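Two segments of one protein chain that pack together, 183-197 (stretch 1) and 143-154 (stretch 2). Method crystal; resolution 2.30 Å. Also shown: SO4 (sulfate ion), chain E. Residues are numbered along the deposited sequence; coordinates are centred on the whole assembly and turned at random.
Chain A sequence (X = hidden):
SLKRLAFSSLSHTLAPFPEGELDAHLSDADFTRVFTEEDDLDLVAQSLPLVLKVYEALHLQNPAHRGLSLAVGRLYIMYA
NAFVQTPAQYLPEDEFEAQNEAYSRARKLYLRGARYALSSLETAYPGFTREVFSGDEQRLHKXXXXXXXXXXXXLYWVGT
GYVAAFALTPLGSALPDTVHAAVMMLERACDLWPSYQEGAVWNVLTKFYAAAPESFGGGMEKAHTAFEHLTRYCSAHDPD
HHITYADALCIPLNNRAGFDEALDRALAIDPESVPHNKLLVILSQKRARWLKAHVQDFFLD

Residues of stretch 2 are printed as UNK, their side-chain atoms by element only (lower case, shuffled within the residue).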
# COMPACT_ATOMS: atom_id res chain seq x y z
N VAL A 183 2.65 -2.98 33.85
CA VAL A 183 1.45 -3.27 34.60
C VAL A 183 1.20 -2.20 35.66
O VAL A 183 0.07 -1.76 35.82
CB VAL A 183 1.49 -4.67 35.24
CG1 VAL A 183 0.25 -4.90 36.10
CG2 VAL A 183 1.59 -5.73 34.14
N MET A 184 2.26 -1.77 36.36
CA MET A 184 2.12 -0.71 37.35
C MET A 184 1.61 0.59 36.72
O MET A 184 0.83 1.32 37.33
CB MET A 184 3.43 -0.47 38.12
CG MET A 184 3.89 -1.64 39.00
SD MET A 184 2.64 -2.18 40.21
CE MET A 184 2.11 -3.73 39.47
N MET A 185 2.04 0.88 35.49
CA MET A 185 1.49 2.02 34.76
C MET A 185 -0.00 1.81 34.48
O MET A 185 -0.81 2.72 34.65
CB MET A 185 2.25 2.29 33.46
CG MET A 185 3.70 2.76 33.66
SD MET A 185 4.49 3.28 32.11
CE MET A 185 5.67 1.96 31.85
N LEU A 186 -0.37 0.61 34.05
CA LEU A 186 -1.78 0.32 33.83
C LEU A 186 -2.58 0.46 35.14
O LEU A 186 -3.64 1.11 35.18
CB LEU A 186 -1.95 -1.07 33.20
CG LEU A 186 -1.51 -1.19 31.73
CD1 LEU A 186 -1.48 -2.63 31.28
CD2 LEU A 186 -2.41 -0.38 30.80
N GLU A 187 -2.06 -0.11 36.22
CA GLU A 187 -2.72 -0.01 37.52
C GLU A 187 -2.81 1.42 38.02
O GLU A 187 -3.77 1.78 38.70
CB GLU A 187 -2.05 -0.88 38.56
CG GLU A 187 -2.23 -2.34 38.27
CD GLU A 187 -1.60 -3.21 39.31
OE1 GLU A 187 -1.09 -2.67 40.32
OE2 GLU A 187 -1.62 -4.44 39.13
N ARG A 188 -1.83 2.25 37.67
CA ARG A 188 -1.89 3.65 38.06
C ARG A 188 -2.98 4.41 37.29
O ARG A 188 -3.68 5.24 37.87
CB ARG A 188 -0.53 4.33 37.90
CG ARG A 188 -0.58 5.81 38.17
CD ARG A 188 -0.92 6.14 39.63
NE ARG A 188 -0.80 7.59 39.85
CZ ARG A 188 -1.37 8.27 40.83
NH1 ARG A 188 -2.12 7.65 41.73
NH2 ARG A 188 -1.20 9.58 40.92
N ALA A 189 -3.12 4.13 36.00
CA ALA A 189 -4.21 4.68 35.19
C ALA A 189 -5.57 4.33 35.79
O ALA A 189 -6.48 5.16 35.84
CB ALA A 189 -4.13 4.19 33.75
N CYS A 190 -5.71 3.09 36.24
CA CYS A 190 -6.95 2.64 36.90
C CYS A 190 -7.31 3.44 38.13
O CYS A 190 -8.47 3.82 38.30
CB CYS A 190 -6.88 1.16 37.34
SG CYS A 190 -7.07 0.05 36.00
N ASP A 191 -6.31 3.65 38.99
CA ASP A 191 -6.50 4.43 40.22
C ASP A 191 -6.92 5.84 39.86
O ASP A 191 -7.84 6.40 40.45
CB ASP A 191 -5.20 4.48 41.05
CG ASP A 191 -4.72 3.11 41.49
OD1 ASP A 191 -5.57 2.22 41.68
OD2 ASP A 191 -3.50 2.91 41.65
N LEU A 192 -6.22 6.42 38.89
CA LEU A 192 -6.46 7.80 38.47
C LEU A 192 -7.84 7.99 37.85
O LEU A 192 -8.53 8.98 38.13
CB LEU A 192 -5.38 8.22 37.45
CG LEU A 192 -4.10 8.76 38.10
CD1 LEU A 192 -2.96 8.95 37.12
CD2 LEU A 192 -4.43 10.08 38.87
N TRP A 193 -8.26 7.01 37.04
CA TRP A 193 -9.41 7.19 36.16
C TRP A 193 -10.03 5.84 35.74
O TRP A 193 -9.94 5.44 34.57
CB TRP A 193 -8.96 8.02 34.95
CG TRP A 193 -10.03 8.55 34.07
CD1 TRP A 193 -11.36 8.21 34.08
CD2 TRP A 193 -9.87 9.52 33.02
NE1 TRP A 193 -12.03 8.91 33.10
CE2 TRP A 193 -11.14 9.72 32.44
CE3 TRP A 193 -8.78 10.23 32.52
CZ2 TRP A 193 -11.35 10.60 31.38
CZ3 TRP A 193 -8.98 11.11 31.47
CH2 TRP A 193 -10.27 11.29 30.91
N PRO A 194 -10.67 5.14 36.70
CA PRO A 194 -11.22 3.78 36.55
C PRO A 194 -12.02 3.61 35.26
O PRO A 194 -11.95 2.55 34.63
CB PRO A 194 -12.19 3.65 37.74
CG PRO A 194 -11.79 4.69 38.72
CD PRO A 194 -10.95 5.73 38.03
N SER A 195 -12.78 4.64 34.89
CA SER A 195 -13.78 4.54 33.83
C SER A 195 -13.21 4.84 32.45
O SER A 195 -13.91 4.73 31.45
CB SER A 195 -14.97 5.49 34.11
OG SER A 195 -14.71 6.80 33.60
N TYR A 196 -11.93 5.21 32.40
CA TYR A 196 -11.30 5.61 31.13
C TYR A 196 -11.63 4.75 29.88
O TYR A 196 -11.51 3.53 29.89
CB TYR A 196 -9.79 5.67 31.30
CG TYR A 196 -9.07 6.19 30.10
CD1 TYR A 196 -9.13 7.53 29.76
CD2 TYR A 196 -8.31 5.33 29.30
CE1 TYR A 196 -8.46 8.02 28.65
CE2 TYR A 196 -7.63 5.80 28.20
CZ TYR A 196 -7.71 7.16 27.88
OH TYR A 196 -7.05 7.65 26.77
N GLN A 197 -12.02 5.42 28.79
CA GLN A 197 -12.43 4.73 27.57
C GLN A 197 -13.29 3.51 27.88
O GLN A 197 -12.92 2.37 27.54
CB GLN A 197 -11.21 4.27 26.76
CG GLN A 197 -10.23 5.37 26.42
CD GLN A 197 -10.59 6.12 25.16
OE1 GLN A 197 -11.76 6.30 24.83
NE2 GLN A 197 -9.57 6.57 24.43
N UNK A 143 7.59 7.93 41.00
CA UNK A 143 7.41 8.60 39.72
C UNK A 143 5.97 8.44 39.22
O UNK A 143 5.44 9.34 38.58
c UNK A 143 8.41 8.15 38.63
c UNK A 143 8.31 9.09 37.45
c UNK A 143 8.13 6.70 38.16
N UNK A 144 5.35 7.31 39.54
CA UNK A 144 3.97 7.11 39.12
C UNK A 144 3.03 8.01 39.93
O UNK A 144 1.92 8.30 39.49
c UNK A 144 3.96 5.11 36.78
c UNK A 144 3.54 5.63 39.22
c UNK A 144 3.60 3.25 38.38
c UNK A 144 4.16 4.65 38.21
N UNK A 145 3.48 8.45 41.09
CA UNK A 145 2.63 9.28 41.94
C UNK A 145 2.58 10.73 41.42
O UNK A 145 1.74 11.53 41.83
c UNK A 145 3.08 9.22 43.40
o UNK A 145 4.17 10.10 43.63
N UNK A 146 3.48 11.04 40.49
CA UNK A 146 3.51 12.35 39.87
C UNK A 146 2.46 12.48 38.76
O UNK A 146 2.05 13.59 38.40
c UNK A 146 5.99 12.67 40.42
c UNK A 146 4.91 12.65 39.33
c UNK A 146 7.38 12.82 39.83
n UNK A 146 7.55 14.08 39.11
n UNK A 146 9.54 13.44 38.12
c UNK A 146 8.58 14.35 38.31
n UNK A 146 8.66 15.54 37.70
N UNK A 147 2.01 11.34 38.25
CA UNK A 147 1.04 11.30 37.15
C UNK A 147 -0.34 11.78 37.57
O UNK A 147 -0.80 11.53 38.67
c UNK A 147 0.94 9.87 36.59
s UNK A 147 2.48 9.30 35.83
N UNK A 148 -1.01 12.46 36.65
CA UNK A 148 -2.39 12.90 36.86
C UNK A 148 -3.32 12.34 35.78
O UNK A 148 -2.89 11.58 34.89
o UNK A 148 -2.16 14.84 35.48
c UNK A 148 -1.42 15.00 37.78
c UNK A 148 -2.46 14.41 36.82
N UNK A 149 -4.59 12.74 35.85
CA UNK A 149 -5.60 12.23 34.94
C UNK A 149 -5.22 12.57 33.51
O UNK A 149 -5.57 11.85 32.57
n UNK A 149 -10.49 10.67 37.46
n UNK A 149 -10.04 12.66 36.40
c UNK A 149 -10.84 11.61 36.60
n UNK A 149 -11.98 11.51 35.94
c UNK A 149 -8.77 12.88 37.09
c UNK A 149 -6.97 12.79 35.28
c UNK A 149 -7.61 12.09 36.48
N UNK A 150 -4.49 13.67 33.35
CA UNK A 150 -4.02 14.09 32.04
C UNK A 150 -3.08 13.05 31.41
O UNK A 150 -2.97 12.97 30.19
c UNK A 150 -3.36 15.50 32.13
c UNK A 150 -2.45 15.77 30.97
c UNK A 150 -4.43 16.57 32.22
N UNK A 151 -2.43 12.24 32.25
CA UNK A 151 -1.45 11.24 31.81
C UNK A 151 -2.03 9.85 31.55
O UNK A 151 -1.31 8.94 31.15
c UNK A 151 -0.31 11.11 32.83
o UNK A 151 0.73 13.12 32.17
c UNK A 151 0.34 12.44 33.14
o UNK A 151 0.45 12.80 34.34
N UNK A 152 -3.33 9.70 31.79
CA UNK A 152 -3.95 8.38 31.74
C UNK A 152 -3.90 7.76 30.35
O UNK A 152 -3.53 6.60 30.22
c UNK A 152 -5.38 8.42 32.29
c UNK A 152 -5.35 8.72 33.80
c UNK A 152 -6.08 7.10 31.99
N UNK A 153 -4.24 8.52 29.32
CA UNK A 153 -4.12 8.04 27.96
C UNK A 153 -2.74 7.45 27.69
O UNK A 153 -2.60 6.36 27.12
N UNK A 154 -1.72 8.16 28.13
CA UNK A 154 -0.34 7.77 27.85
C UNK A 154 0.02 6.50 28.61
O UNK A 154 0.60 5.57 28.04
c UNK A 154 0.65 8.93 28.17
c UNK A 154 2.07 8.61 27.69
o UNK A 154 0.19 10.12 27.52
S SO4 E . -13.96 8.23 37.20
O1 SO4 E . -13.86 9.24 36.15
O2 SO4 E . -13.03 8.52 38.30
O3 SO4 E . -15.34 8.24 37.69
O4 SO4 E . -13.64 6.91 36.65

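Position 143 carries three carbons, one bearing the other two, and lies beyond reach of stretch 1; branching at CB makes it Val-143. Position 144 has four carbons forked at the second. Its CA-to-CB bond points toward the helix of stretch 1, with one terminal carbon 3.7 Å from Met-184 CB and the other 3.9 Å from Met-185 CG. This is Leu-144. Its O also accepts a weak hydrogen bond from Arg-188 NE (2.8 Å).

Position 145 has one carbon and one oxygen on a CA-to-CB bond that points away, while its CA lies over one face of the Arg-188 guanidinium: Ser-145. Position 146 has three carbons, a nitrogen, and a carbon carrying two more nitrogens; its CA-to-CB bond points away and it makes no contact. It is Arg-146. At 147 a carbon is followed by a sulfur. The CB approaches Leu-192 CD1 (4.0 Å), while the O, near the guanidinium plane, accepts a hydrogen bond from Arg-188 NH2 (3.0 Å). This is Cys-147.

Position 148 bears one carbon holding an oxygen and a carbon. Its CA-to-CB bond points away, but its backbone O lies 3.4 Å from Leu-192 CD1; it is Thr-148. Position 149 again shows three carbons, a nitrogen and a carbon with two nitrogens. Although its CA-to-CB bond runs sideways, its planar end group lies flat on Trp-193, and one end nitrogen is 2.7 Å from Leu-192 O. This is Arg-149. Its CZ is 4.2 Å from the centroid of the five-membered ring, and NH1 makes the weak hydrogen bond to Leu-192 O. NH2 binds sulfate O1 (3.0 Å), and Ser-195 N binds O4 of the same ion (3.0 Å).

Position 150 has three carbons, one carrying the other two; its CA-to-CB bond points away and it does not touch stretch 1. It is Val-150. Position 151 has two carbons, the second carrying two oxygens, and makes no contact with stretch 1: Asp-151. Its OD2 accepts a hydrogen bond from Thr-148 N (2.8 Å). Position 152 has three carbons in a CB fork, touching Ala-189, Leu-192, Trp-193 and Tyr-196: Val-152. Its CG1 sits over the Tyr-196 ring, 3.8 Å from the centroid, and its CG2 is 3.7 Å from Leu-192 CB. Position 153 has no side-chain atoms; its CA is 3.2 Å from Tyr-196 OH, where an ideal CB would be tight. It is Gly-153. At 154 a carbon bears an oxygen and a carbon, out of contact: Thr-154.

The contact thus joins apolar packing, centred on Leu-144 and Val-152, to two arginines reaching across in opposite senses.

Stretch 2 143-154: VLSRCTRVDVGT
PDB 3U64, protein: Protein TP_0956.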